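Local coordinates for beta-N-acetylglucosaminidase-like protein Glycoside hydrolase family 20 (PDB 6YHH) that probably acts as a family 20 beta-N-acetylhexosaminidase, cleaving N-acetylglucosamine from chitin-derived sugars during bacterial chitin degradation, at residues N8-P13 with R467-A472; Y418-H423 with N486-L491; D168-M173 with R463-T468; N410-D415 with E473-A478. All coordinates share one frame; numbering follows the deposited sequence. Where two conformers were deposited one is given.

Interaction 1 of 4, residues N8-P13 with R467-A472; sequences NLMPWP and RTAAIA
Met10 and Pro11 rest against one side of helix 467-476 in a buried van der Waals contact, where the N-terminal domain, just ahead of its strand 15-19, meets the catalytic barrel. The CA atoms of Pro11 and Ala472 are 6.4 Å apart. No hydrogen bond crosses between the two segments, so the fit depends on shape.

Met10 does most of the reaching. Chi1 of -172° carries its CG opposite the backbone N, and with chi2 extended too the side chain runs straight out from the loop and delivers its sulfur to the helix. There Met10 SD lies 3.5 Å from the carbonyl O of Ala469 and 4.1 Å from Ala469 CB. The chain then bends at chi3, and the terminal methyl turns to the neighbouring helix 484-497, which brings Met10 CE to 3.6 Å from Leu491 N. Pro11 follows a cis peptide bond, and its ring brings Pro11 CG to 3.7 Å from Ala472 O. The small side chains of Ala469 and Ala472 let both loop residues come close to the helix backbone.

Polar links flank this apolar patch. Leu9 O accepts from Arg490 NH1, while Trp12 offers its N to Glu473 OE2 and receives Ser477 OG at its O, so the loop backbone is held on both sides of the methionine-proline pair. Such a seam, with the N-terminal alpha/beta domain docked on the last helix of a (beta/alpha)8 barrel, is characteristic of the two-domain core of family 20 glycosidases.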
loop_
_atom_site.group_PDB
_atom_site.type_symbol
_atom_site.label_atom_id
_atom_site.label_comp_id
_atom_site.label_asym_id
_atom_site.label_seq_id
_atom_site.Cartn_x
_atom_site.Cartn_y
_atom_site.Cartn_z
ATOM N N ASN A 8 -0.970 27.278 2.745
ATOM C CA ASN A 8 -1.121 26.054 3.558
ATOM C C ASN A 8 0.153 25.426 3.973
ATOM O O ASN A 8 0.510 24.312 3.562
ATOM C CB ASN A 8 -2.093 25.113 2.866
ATOM C CG ASN A 8 -3.456 25.775 2.680
ATOM O OD1 ASN A 8 -4.027 26.269 3.640
ATOM N ND2 ASN A 8 -3.968 25.780 1.446
ATOM N N LEU A 9 0.875 26.151 4.851
ATOM C CA LEU A 9 2.198 25.718 5.323
ATOM C C LEU A 9 2.026 25.061 6.657
ATOM O O LEU A 9 1.331 25.606 7.532
ATOM C CB LEU A 9 3.194 26.884 5.487
ATOM C CG LEU A 9 3.301 27.784 4.263
ATOM C CD1 LEU A 9 4.304 28.940 4.470
ATOM C CD2 LEU A 9 3.624 26.995 2.995
ATOM N N MET A 10 2.698 23.926 6.913
ATOM C CA MET A 10 2.559 23.239 8.184
ATOM C C MET A 10 3.794 22.317 8.310
ATOM O O MET A 10 4.043 21.525 7.397
ATOM C CB MET A 10 1.312 22.370 8.290
ATOM C CG MET A 10 1.109 21.829 9.685
ATOM S SD MET A 10 -0.434 20.871 9.877
ATOM C CE MET A 10 -1.692 22.068 9.426
ATOM N N PRO A 11 4.613 22.427 9.366
ATOM C CA PRO A 11 4.503 23.479 10.406
ATOM C C PRO A 11 4.554 24.911 9.828
ATOM O O PRO A 11 5.318 25.162 8.893
ATOM C CB PRO A 11 5.749 23.233 11.245
ATOM C CG PRO A 11 6.080 21.783 11.028
ATOM C CD PRO A 11 5.790 21.537 9.581
ATOM N N TRP A 12 3.781 25.814 10.446
ATOM C CA TRP A 12 3.852 27.237 10.075
ATOM C C TRP A 12 5.274 27.755 10.363
ATOM O O TRP A 12 5.789 27.552 11.508
ATOM C CB TRP A 12 2.846 28.022 10.871
ATOM C CG TRP A 12 2.766 29.414 10.323
ATOM C CD1 TRP A 12 3.325 30.545 10.878
ATOM C CD2 TRP A 12 2.234 29.800 9.065
ATOM N NE1 TRP A 12 3.163 31.621 10.032
ATOM C CE2 TRP A 12 2.456 31.206 8.921
ATOM C CE3 TRP A 12 1.524 29.120 8.045
ATOM C CZ2 TRP A 12 2.018 31.925 7.789
ATOM C CZ3 TRP A 12 1.079 29.837 6.943
ATOM C CH2 TRP A 12 1.328 31.239 6.816
ATOM N N PRO A 13 5.944 28.325 9.336
ATOM C CA PRO A 13 7.341 28.712 9.544
ATOM C C PRO A 13 7.505 29.904 10.513
ATOM O O PRO A 13 6.562 30.676 10.765
ATOM C CB PRO A 13 7.807 29.103 8.178
ATOM C CG PRO A 13 6.916 28.308 7.218
ATOM C CD PRO A 13 5.589 28.384 7.917
ATOM N N ARG A 467 -3.687 13.728 12.190
ATOM C CA ARG A 467 -3.458 14.315 13.491
ATOM C C ARG A 467 -2.000 14.526 13.849
ATOM O O ARG A 467 -1.667 15.532 14.534
ATOM C CB ARG A 467 -4.206 13.613 14.637
ATOM C CG ARG A 467 -5.742 13.704 14.543
ATOM C CD ARG A 467 -6.570 12.967 15.598
ATOM N NE ARG A 467 -6.307 11.527 15.402
ATOM C CZ ARG A 467 -6.152 10.645 16.351
ATOM N NH1 ARG A 467 -6.408 10.934 17.603
ATOM N NH2 ARG A 467 -5.722 9.432 16.019
ATOM N N THR A 468 -1.109 13.623 13.459
ATOM C CA THR A 468 0.290 13.788 13.759
ATOM C C THR A 468 0.915 15.010 13.038
ATOM O O THR A 468 1.921 15.528 13.474
ATOM C CB THR A 468 1.029 12.480 13.510
ATOM O OG1 THR A 468 0.382 11.510 14.375
ATOM C CG2 THR A 468 2.502 12.600 13.819
ATOM N N ALA A 469 0.260 15.455 11.965
ATOM C CA ALA A 469 0.713 16.683 11.252
ATOM C C ALA A 469 0.495 17.911 12.095
ATOM O O ALA A 469 1.353 18.793 12.126
ATOM C CB ALA A 469 0.139 16.778 9.862
ATOM N N ALA A 470 -0.613 17.952 12.859
ATOM C CA ALA A 470 -0.840 19.021 13.828
ATOM C C ALA A 470 0.166 18.960 14.988
ATOM O O ALA A 470 0.665 19.965 15.433
ATOM C CB ALA A 470 -2.280 19.004 14.301
ATOM N N ILE A 471 0.503 17.738 15.437
ATOM C CA ILE A 471 1.508 17.566 16.422
ATOM C C ILE A 471 2.863 18.059 15.890
ATOM O O ILE A 471 3.614 18.741 16.656
ATOM C CB ILE A 471 1.571 16.118 16.919
ATOM C CG1 ILE A 471 0.271 15.800 17.651
ATOM C CG2 ILE A 471 2.791 15.855 17.803
ATOM C CD1 ILE A 471 0.104 14.320 17.973
ATOM N N ALA A 472 3.179 17.771 14.637
ATOM C CA ALA A 472 4.407 18.246 14.030
ATOM C C ALA A 472 4.483 19.746 14.154
ATOM O O ALA A 472 5.558 20.303 14.396
ATOM C CB ALA A 472 4.552 17.785 12.589
#

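Interaction 2 of 4, residues Y418-H423 with N486-L491; sequences YPVASH and NMRKRL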
loop_
_atom_site.group_PDB
_atom_site.type_symbol
_atom_site.label_atom_id
_atom_site.label_comp_id
_atom_site.label_asym_id
_atom_site.label_seq_id
_atom_site.Cartn_x
_atom_site.Cartn_y
_atom_site.Cartn_z
ATOM N N TYR A 418 -8.568 10.591 20.371
ATOM C CA TYR A 418 -9.029 11.960 20.822
ATOM C C TYR A 418 -9.040 12.959 19.679
ATOM O O TYR A 418 -8.366 12.834 18.658
ATOM C CB TYR A 418 -8.107 12.429 21.947
ATOM C CG TYR A 418 -7.993 11.578 23.191
ATOM C CD1 TYR A 418 -9.078 11.026 23.786
ATOM C CD2 TYR A 418 -6.767 11.403 23.821
ATOM C CE1 TYR A 418 -9.005 10.313 24.943
ATOM C CE2 TYR A 418 -6.664 10.688 24.993
ATOM C CZ TYR A 418 -7.767 10.136 25.552
ATOM O OH TYR A 418 -7.688 9.427 26.753
ATOM N N PRO A 419 -9.832 14.039 19.859
ATOM C CA PRO A 419 -9.864 15.086 18.836
ATOM C C PRO A 419 -8.510 15.748 18.627
ATOM O O PRO A 419 -7.721 15.869 19.605
ATOM C CB PRO A 419 -10.860 16.102 19.417
ATOM C CG PRO A 419 -11.583 15.367 20.486
ATOM C CD PRO A 419 -10.627 14.330 21.047
ATOM N N VAL A 420 -8.269 16.195 17.395
ATOM C CA VAL A 420 -7.005 16.814 17.028
ATOM C C VAL A 420 -6.643 17.982 17.966
ATOM O O VAL A 420 -5.490 18.164 18.300
ATOM C CB VAL A 420 -6.900 17.164 15.561
ATOM C CG1 VAL A 420 -7.883 18.344 15.210
ATOM C CG2 VAL A 420 -5.507 17.523 15.143
ATOM N N ALA A 421 -7.622 18.803 18.361
ATOM C CA ALA A 421 -7.260 19.957 19.191
ATOM C C ALA A 421 -6.657 19.592 20.521
ATOM O O ALA A 421 -5.824 20.325 20.994
ATOM C CB ALA A 421 -8.492 20.818 19.413
ATOM N N SER A 422 -7.016 18.433 21.104
ATOM C CA SER A 422 -6.379 18.023 22.354
ATOM C C SER A 422 -4.870 17.787 22.147
ATOM O O SER A 422 -4.085 18.124 23.030
ATOM C CB SER A 422 -7.001 16.759 22.942
ATOM O OG SER A 422 -6.676 15.672 22.117
ATOM N N HIS A 423 -4.466 17.263 21.000
ATOM C CA HIS A 423 -3.069 17.094 20.702
ATOM C C HIS A 423 -2.344 18.400 20.275
ATOM O O HIS A 423 -1.217 18.642 20.681
ATOM C CB HIS A 423 -2.909 15.980 19.620
ATOM C CG HIS A 423 -3.520 14.712 20.022
ATOM N ND1 HIS A 423 -3.177 14.061 21.181
ATOM C CD2 HIS A 423 -4.389 13.900 19.373
ATOM C CE1 HIS A 423 -3.873 12.941 21.266
ATOM N NE2 HIS A 423 -4.615 12.829 20.190
ATOM N N ASN A 486 -7.656 27.842 12.088
ATOM C CA ASN A 486 -6.707 28.086 11.023
ATOM C C ASN A 486 -5.886 26.795 10.768
ATOM O O ASN A 486 -5.613 26.493 9.649
ATOM C CB ASN A 486 -5.748 29.180 11.416
ATOM C CG ASN A 486 -4.696 29.420 10.385
ATOM O OD1 ASN A 486 -3.539 29.003 10.497
ATOM N ND2 ASN A 486 -5.090 30.150 9.370
ATOM N N MET A 487 -5.479 26.138 11.826
ATOM C CA MET A 487 -4.729 24.885 11.692
ATOM C C MET A 487 -5.619 23.885 10.894
ATOM O O MET A 487 -5.119 23.232 9.960
ATOM C CB MET A 487 -4.307 24.311 13.018
ATOM C CG MET A 487 -3.588 22.936 12.895
ATOM S SD MET A 487 -4.731 21.543 12.785
ATOM C CE MET A 487 -5.620 21.565 14.307
ATOM N N ARG A 488 -6.906 23.772 11.221
ATOM C CA ARG A 488 -7.722 22.800 10.481
ATOM C C ARG A 488 -7.788 23.128 8.989
ATOM O O ARG A 488 -7.855 22.216 8.165
ATOM C CB ARG A 488 -9.173 22.841 10.975
ATOM C CG ARG A 488 -9.418 22.291 12.343
ATOM C CD ARG A 488 -10.914 22.133 12.566
ATOM N NE ARG A 488 -11.230 22.074 13.951
ATOM C CZ ARG A 488 -11.178 20.965 14.713
ATOM N NH1 ARG A 488 -10.794 19.843 14.129
ATOM N NH2 ARG A 488 -11.504 21.000 16.021
ATOM N N LYS A 489 -7.894 24.423 8.668
ATOM C CA LYS A 489 -7.996 24.900 7.276
ATOM C C LYS A 489 -6.758 24.483 6.493
ATOM O O LYS A 489 -6.873 23.985 5.390
ATOM C CB LYS A 489 -8.221 26.423 7.189
ATOM N N ARG A 490 -5.583 24.605 7.102
ATOM C CA ARG A 490 -4.314 24.251 6.458
ATOM C C ARG A 490 -4.126 22.751 6.403
ATOM O O ARG A 490 -3.492 22.228 5.512
ATOM C CB ARG A 490 -3.109 24.898 7.197
ATOM C CG ARG A 490 -3.099 26.414 7.041
ATOM C CD ARG A 490 -1.890 27.079 7.729
ATOM N NE ARG A 490 -2.047 27.148 9.186
ATOM C CZ ARG A 490 -1.340 26.493 10.090
ATOM N NH1 ARG A 490 -0.334 25.660 9.787
ATOM N NH2 ARG A 490 -1.643 26.649 11.345
ATOM N N LEU A 491 -4.683 22.062 7.396
ATOM C CA LEU A 491 -4.423 20.595 7.511
ATOM C C LEU A 491 -4.997 19.815 6.326
ATOM O O LEU A 491 -4.483 18.744 5.967
ATOM C CB LEU A 491 -5.083 20.138 8.781
ATOM C CG LEU A 491 -4.759 18.729 9.245
ATOM C CD1 LEU A 491 -3.322 18.595 9.613
ATOM C CD2 LEU A 491 -5.615 18.342 10.452
HETATM O O HOH W 1 -10.413 18.882 17.609
#
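Val420 packs on Met487 and Arg488 on the outside of the (beta/alpha)8 barrel. It lies in segment 418-423, at the short helix between barrel strands 406-408 and 443-450, whereas its two partners lie on helix 484-497, the next helix in the chain after the last one of the barrel.

Val420 and Met487 meet tip to tip. The methionine chain bends at chi2 and chi3, which presents Met487 CE to both valine methyls, 4.0 Å from Val420 CG1 and 4.1 Å from Val420 CG2. Val420 CG1 sits between the backbone N and the carbonyl carbon (chi1 69°), and from there it also approaches the guanidinium group of Arg488, 3.4 Å from Arg488 NH1. Arg488 is extended from CG to NE and runs past the valine in the opposite direction, its charged end continuing to a salt bridge between NH1 and Asp563 OD1. The other carboxylate oxygen of Asp563 accepts from Val420 N, so this one side chain serves both segments.

On the far helix, Asn486 OD1 receives Arg490 NE at 2.7 Å, in the guanidinium plane though above the carbonyl plane of the amide. The arginine's NH1 forms a salt bridge with Glu473. A single water spans the two segments, accepting from Ala421 N and from Arg488 NH2, with 2.9 Å to each nitrogen.

Interaction 3 of 4, residues D168-M173 with R463-T468; sequences DALAAM and RVWPRT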
loop_
_atom_site.group_PDB
_atom_site.type_symbol
_atom_site.label_atom_id
_atom_site.label_comp_id
_atom_site.label_asym_id
_atom_site.label_seq_id
_atom_site.Cartn_x
_atom_site.Cartn_y
_atom_site.Cartn_z
ATOM N N ASP A 168 8.694 8.770 5.279
ATOM C CA ASP A 168 8.483 9.874 4.318
ATOM C C ASP A 168 7.524 10.917 4.880
ATOM O O ASP A 168 7.747 12.125 4.670
ATOM C CB ASP A 168 7.967 9.336 2.988
ATOM C CG ASP A 168 9.055 8.568 2.215
ATOM O OD1 ASP A 168 10.093 9.217 1.922
ATOM O OD2 ASP A 168 8.853 7.421 1.899
ATOM N N ALA A 169 6.463 10.473 5.549
ATOM C CA ALA A 169 5.474 11.410 6.077
ATOM C C ALA A 169 6.142 12.304 7.180
ATOM O O ALA A 169 5.836 13.522 7.319
ATOM C CB ALA A 169 4.258 10.718 6.625
ATOM N N LEU A 170 6.949 11.673 8.015
ATOM C CA LEU A 170 7.679 12.398 9.102
ATOM C C LEU A 170 8.541 13.513 8.445
ATOM O O LEU A 170 8.426 14.658 8.823
ATOM C CB LEU A 170 8.595 11.502 9.934
ATOM C CG LEU A 170 7.880 10.568 10.920
ATOM C CD1 LEU A 170 8.923 9.900 11.806
ATOM C CD2 LEU A 170 6.737 11.061 11.691
ATOM N N ALA A 171 9.270 13.156 7.407
ATOM C CA ALA A 171 10.056 14.205 6.730
ATOM C C ALA A 171 9.204 15.290 6.158
ATOM O O ALA A 171 9.559 16.454 6.208
ATOM C CB ALA A 171 11.024 13.607 5.711
ATOM N N ALA A 172 8.077 14.923 5.566
ATOM C CA ALA A 172 7.175 15.882 4.981
ATOM C C ALA A 172 6.680 16.888 5.977
ATOM O O ALA A 172 6.386 18.078 5.623
ATOM C CB ALA A 172 6.000 15.137 4.361
ATOM N N MET A 173 6.600 16.460 7.234
ATOM C CA MET A 173 6.122 17.324 8.354
ATOM C C MET A 173 7.289 17.869 9.178
ATOM O O MET A 173 7.071 18.382 10.283
ATOM C CB MET A 173 5.193 16.540 9.232
ATOM C CG MET A 173 3.922 16.045 8.519
ATOM S SD MET A 173 3.090 17.272 7.466
ATOM C CE MET A 173 2.946 18.564 8.737
ATOM N N ARG A 463 -5.089 6.238 11.588
ATOM C CA ARG A 463 -4.947 6.648 13.009
ATOM C C ARG A 463 -3.860 7.734 13.162
ATOM O O ARG A 463 -4.023 8.743 13.894
ATOM C CB ARG A 463 -4.666 5.399 13.874
ATOM C CG ARG A 463 -5.956 4.693 14.316
ATOM C CD ARG A 463 -6.922 4.296 13.220
ATOM N NE ARG A 463 -8.185 3.819 13.792
ATOM C CZ ARG A 463 -9.386 4.075 13.252
ATOM N NH1 ARG A 463 -9.497 4.617 12.032
ATOM N NH2 ARG A 463 -10.503 3.687 13.915
ATOM N N VAL A 464 -2.716 7.547 12.521
ATOM C CA VAL A 464 -1.579 8.492 12.670
ATOM C C VAL A 464 -1.850 9.840 12.016
ATOM O O VAL A 464 -1.532 10.870 12.612
ATOM C CB VAL A 464 -0.271 7.868 12.158
ATOM C CG1 VAL A 464 0.904 8.814 12.305
ATOM C CG2 VAL A 464 -0.023 6.619 12.967
ATOM N N TRP A 465 -2.414 9.825 10.824
ATOM C CA TRP A 465 -2.556 11.016 9.933
ATOM C C TRP A 465 -4.003 11.302 9.707
ATOM O O TRP A 465 -4.802 10.363 9.477
ATOM C CB TRP A 465 -1.849 10.747 8.596
ATOM C CG TRP A 465 -0.396 10.306 8.803
ATOM C CD1 TRP A 465 0.135 9.017 8.688
ATOM C CD2 TRP A 465 0.701 11.142 9.228
ATOM N NE1 TRP A 465 1.474 9.041 9.044
ATOM C CE2 TRP A 465 1.835 10.331 9.367
ATOM C CE3 TRP A 465 0.804 12.531 9.573
ATOM C CZ2 TRP A 465 3.041 10.820 9.820
ATOM C CZ3 TRP A 465 2.025 13.022 9.982
ATOM C CH2 TRP A 465 3.147 12.142 10.130
ATOM N N PRO A 466 -4.414 12.598 9.708
ATOM C CA PRO A 466 -3.528 13.737 9.733
ATOM C C PRO A 466 -3.249 14.323 11.106
ATOM O O PRO A 466 -2.560 15.367 11.202
ATOM C CB PRO A 466 -4.279 14.768 8.898
ATOM C CG PRO A 466 -5.716 14.487 9.289
ATOM C CD PRO A 466 -5.788 12.973 9.413
ATOM N N ARG A 467 -3.687 13.728 12.190
ATOM C CA ARG A 467 -3.458 14.315 13.491
ATOM C C ARG A 467 -2.000 14.526 13.849
ATOM O O ARG A 467 -1.667 15.532 14.534
ATOM C CB ARG A 467 -4.206 13.613 14.637
ATOM C CG ARG A 467 -5.742 13.704 14.543
ATOM C CD ARG A 467 -6.570 12.967 15.598
ATOM N NE ARG A 467 -6.307 11.527 15.402
ATOM C CZ ARG A 467 -6.152 10.645 16.351
ATOM N NH1 ARG A 467 -6.408 10.934 17.603
ATOM N NH2 ARG A 467 -5.722 9.432 16.019
ATOM N N THR A 468 -1.109 13.623 13.459
ATOM C CA THR A 468 0.290 13.788 13.759
ATOM C C THR A 468 0.915 15.010 13.038
ATOM O O THR A 468 1.921 15.528 13.474
ATOM C CB THR A 468 1.029 12.480 13.510
ATOM O OG1 THR A 468 0.382 11.510 14.375
ATOM C CG2 THR A 468 2.502 12.600 13.819
#
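Apolar packing of Ala169, Leu170 and Met173 around the indole of Trp465 makes up the direct contact. Ala169 CB comes tightest, 3.4 Å from CZ2 of Trp465; it stands above the ring plane, displaced toward the rim, while Val464 CG1 and Thr468 CB lie over the other face. Leu170 crosses the indole at about a right angle and brings its CD2 to the edge, near the ring plane, 4.1 Å from Trp465 CH2. Met173 slides past in the opposite direction, its CG 3.9 Å from Trp465 CZ3. The ring is carried across by a chi1 of -53°, which sets CG anti to the carbonyl carbon. In the (beta/alpha)8 barrel, this places the end of the first barrel helix, 160-172, beside the start of the last, 467-476, where the circle closes. An alanine in place of Trp465 is likely to open a gap between these helices and strip Ala169, Leu170 and Met173 of their shared partner. Hydrogen bonds brace the tryptophan's own segment: Val464 O accepts Thr468 OG1 at 2.7 Å as well as Thr468 N, and Arg463 O takes Arg467 NH2 at 2.8 Å in the carbonyl plane, on a lone pair. The same NH2 also reaches Ile414 O.

Interaction 4 of 4, residues N410-D415 with E473-A478; sequences NGFYID and ERLWSA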
loop_
_atom_site.group_PDB
_atom_site.type_symbol
_atom_site.label_atom_id
_atom_site.label_comp_id
_atom_site.label_asym_id
_atom_site.label_seq_id
_atom_site.Cartn_x
_atom_site.Cartn_y
_atom_site.Cartn_z
ATOM N N ASN A 410 2.940 12.314 26.951
ATOM C CA ASN A 410 1.626 12.546 27.525
ATOM C C ASN A 410 0.898 13.647 26.732
ATOM O O ASN A 410 1.535 14.685 26.426
ATOM C CB ASN A 410 1.734 13.062 28.977
ATOM C CG ASN A 410 0.368 13.173 29.630
ATOM O OD1 ASN A 410 -0.206 14.281 29.765
ATOM N ND2 ASN A 410 -0.253 12.000 29.832
ATOM N N GLY A 411 -0.361 13.393 26.376
ATOM C CA GLY A 411 -1.178 14.321 25.578
ATOM C C GLY A 411 -0.996 14.207 24.072
ATOM O O GLY A 411 -1.641 14.920 23.299
ATOM N N PHE A 412 -0.095 13.280 23.636
ATOM C CA PHE A 412 0.126 12.961 22.223
ATOM C C PHE A 412 -0.137 11.426 21.983
ATOM O O PHE A 412 0.446 10.819 21.055
ATOM C CB PHE A 412 1.561 13.270 21.807
ATOM C CG PHE A 412 1.982 14.734 21.906
ATOM C CD1 PHE A 412 1.207 15.764 21.414
ATOM C CD2 PHE A 412 3.229 15.068 22.413
ATOM C CE1 PHE A 412 1.687 17.074 21.391
ATOM C CE2 PHE A 412 3.665 16.368 22.446
ATOM C CZ PHE A 412 2.899 17.395 21.928
ATOM N N TYR A 413 -1.109 10.909 22.722
ATOM C CA TYR A 413 -1.507 9.484 22.613
ATOM C C TYR A 413 -2.559 9.349 21.510
ATOM O O TYR A 413 -3.743 9.140 21.777
ATOM C CB TYR A 413 -1.964 8.935 23.958
ATOM C CG TYR A 413 -0.785 8.400 24.753
ATOM C CD1 TYR A 413 0.299 9.218 25.045
ATOM C CD2 TYR A 413 -0.728 7.072 25.156
ATOM C CE1 TYR A 413 1.407 8.704 25.711
ATOM C CE2 TYR A 413 0.356 6.584 25.903
ATOM C CZ TYR A 413 1.441 7.383 26.066
ATOM O OH TYR A 413 2.560 6.850 26.666
ATOM N N ILE A 414 -2.089 9.410 20.259
ATOM C CA ILE A 414 -2.968 9.437 19.056
ATOM C C ILE A 414 -3.773 8.119 18.915
ATOM O O ILE A 414 -4.829 8.103 18.305
ATOM C CB ILE A 414 -2.126 9.689 17.777
ATOM C CG1 ILE A 414 -0.871 8.864 17.714
ATOM C CG2 ILE A 414 -1.675 11.113 17.699
ATOM C CD1 ILE A 414 -0.190 8.865 16.361
ATOM N N ASP A 415 -3.302 7.014 19.526
ATOM C CA ASP A 415 -4.037 5.789 19.462
ATOM C C ASP A 415 -5.369 5.815 20.138
ATOM O O ASP A 415 -6.233 4.983 19.820
ATOM C CB ASP A 415 -3.176 4.641 20.045
ATOM C CG ASP A 415 -2.871 4.849 21.491
ATOM O OD1 ASP A 415 -2.339 5.927 21.811
ATOM O OD2 ASP A 415 -3.146 3.933 22.334
ATOM N N GLU A 473 3.351 20.422 13.884
ATOM C CA GLU A 473 3.355 21.895 14.005
ATOM C C GLU A 473 3.622 22.356 15.439
ATOM O O GLU A 473 4.472 23.268 15.710
ATOM C CB GLU A 473 2.081 22.493 13.489
ATOM C CG GLU A 473 1.963 23.989 13.812
ATOM C CD GLU A 473 1.067 24.669 12.819
ATOM O OE1 GLU A 473 -0.085 25.018 13.158
ATOM O OE2 GLU A 473 1.478 24.726 11.616
ATOM N N ARG A 474 3.009 21.697 16.409
ATOM C CA ARG A 474 3.343 22.028 17.797
ATOM C C ARG A 474 4.814 21.861 18.140
ATOM O O ARG A 474 5.379 22.616 18.946
ATOM C CB ARG A 474 2.474 21.254 18.784
ATOM C CG ARG A 474 2.717 21.556 20.276
ATOM C CD ARG A 474 2.575 23.025 20.690
ATOM N NE ARG A 474 1.286 23.490 20.234
ATOM C CZ ARG A 474 1.076 24.544 19.445
ATOM N NH1 ARG A 474 2.018 25.408 19.040
ATOM N NH2 ARG A 474 -0.136 24.722 19.059
ATOM N N LEU A 475 5.467 20.889 17.564
ATOM C CA LEU A 475 6.808 20.571 17.941
ATOM C C LEU A 475 7.826 21.447 17.196
ATOM O O LEU A 475 8.942 21.586 17.673
ATOM C CB LEU A 475 7.072 19.079 17.699
ATOM C CG LEU A 475 6.205 18.194 18.604
ATOM C CD1 LEU A 475 6.500 16.726 18.237
ATOM C CD2 LEU A 475 6.317 18.501 20.091
ATOM N N TRP A 476 7.425 22.037 16.065
ATOM C CA TRP A 476 8.356 22.866 15.249
ATOM C C TRP A 476 8.080 24.361 15.413
ATOM O O TRP A 476 9.006 25.162 15.583
ATOM C CB TRP A 476 8.215 22.457 13.764
ATOM C CG TRP A 476 9.021 23.354 12.825
ATOM C CD1 TRP A 476 8.721 24.629 12.474
ATOM C CD2 TRP A 476 10.242 23.023 12.186
ATOM N NE1 TRP A 476 9.730 25.140 11.656
ATOM C CE2 TRP A 476 10.657 24.148 11.451
ATOM C CE3 TRP A 476 11.026 21.858 12.128
ATOM C CZ2 TRP A 476 11.848 24.184 10.730
ATOM C CZ3 TRP A 476 12.221 21.904 11.393
ATOM C CH2 TRP A 476 12.613 23.057 10.704
ATOM N N SER A 477 6.818 24.745 15.282
ATOM C CA SER A 477 6.444 26.149 15.127
ATOM C C SER A 477 6.525 26.876 16.497
ATOM O O SER A 477 6.662 26.291 17.576
ATOM C CB SER A 477 5.020 26.268 14.628
ATOM O OG SER A 477 4.920 25.787 13.275
ATOM N N ALA A 478 6.403 28.175 16.398
ATOM C CA ALA A 478 6.443 29.014 17.597
ATOM C C ALA A 478 5.313 28.637 18.560
ATOM O O ALA A 478 4.238 28.232 18.134
ATOM C CB ALA A 478 6.272 30.488 17.166
#
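Phe412 points the far end of its ring at Leu475 and Arg474 on the last turn of helix 467-476, and the three side chains meet at different attitudes. Phenylalanine and leucine slide past each other in opposite directions, with Leu475 CD2 lying 4.0 Å from CZ and 4.1 Å from CE2 of Phe412. Leucine CG stands anti to the carbonyl carbon (chi1 -65°), which swings CD2 from the flank of the helix over to the ring.

Arg474 comes to the ring's edge, near its plane, through the aliphatic CG of Arg474, a looser approach of 4.5 Å to Phe412 CZ. Beyond CG its chain folds at chi2 and chi3 and carries the guanidinium group away from the phenylalanine. There NE donates to Tyr424 O and NH2 to Ile481 O, so the arginine lends methylenes to the apolar contact and spends its charged end on backbone carbonyls. Ile471, one turn earlier on the helix, adds to the packing on Phe412.

Long side chains are needed here, since the CA atoms of Phe412 and Arg474 are 10.6 Å apart. On the helix side, Glu473 O receives both Ser477 N, at 2.8 Å, and Trp476 N as the helix ends. In this (beta/alpha)8 barrel the last helix thus packs beside the loop leaving strand 406-408, a loop tied in turn to barrel strand 443-450 through the backbone hydrogen bond of Phe412 with Thr449.

Overall arrangement
The four contacts crowd into one region, their centres 9 to 13 Å apart, and helix 467-476 is the common element: interactions 1, 3 and 4 all use it, and interactions 1 and 3 share Arg467 and Thr468. Interaction 2 lies alongside, on helix 484-497, the next in the chain. Along the sequence, the partners come from 8-13, 168-173, 410-415 and 418-423 before the chain reaches 463-478 and finally 486-491. Contact 3 joins the first and last barrel helices, contact 4 packs the loop after strand 406-408 on the last helix, contact 1 joins the barrel to the N-terminal domain, and contact 2 joins helix 484-497 to the short helix near 420-424. One late helix thus gathers distant parts of the chain.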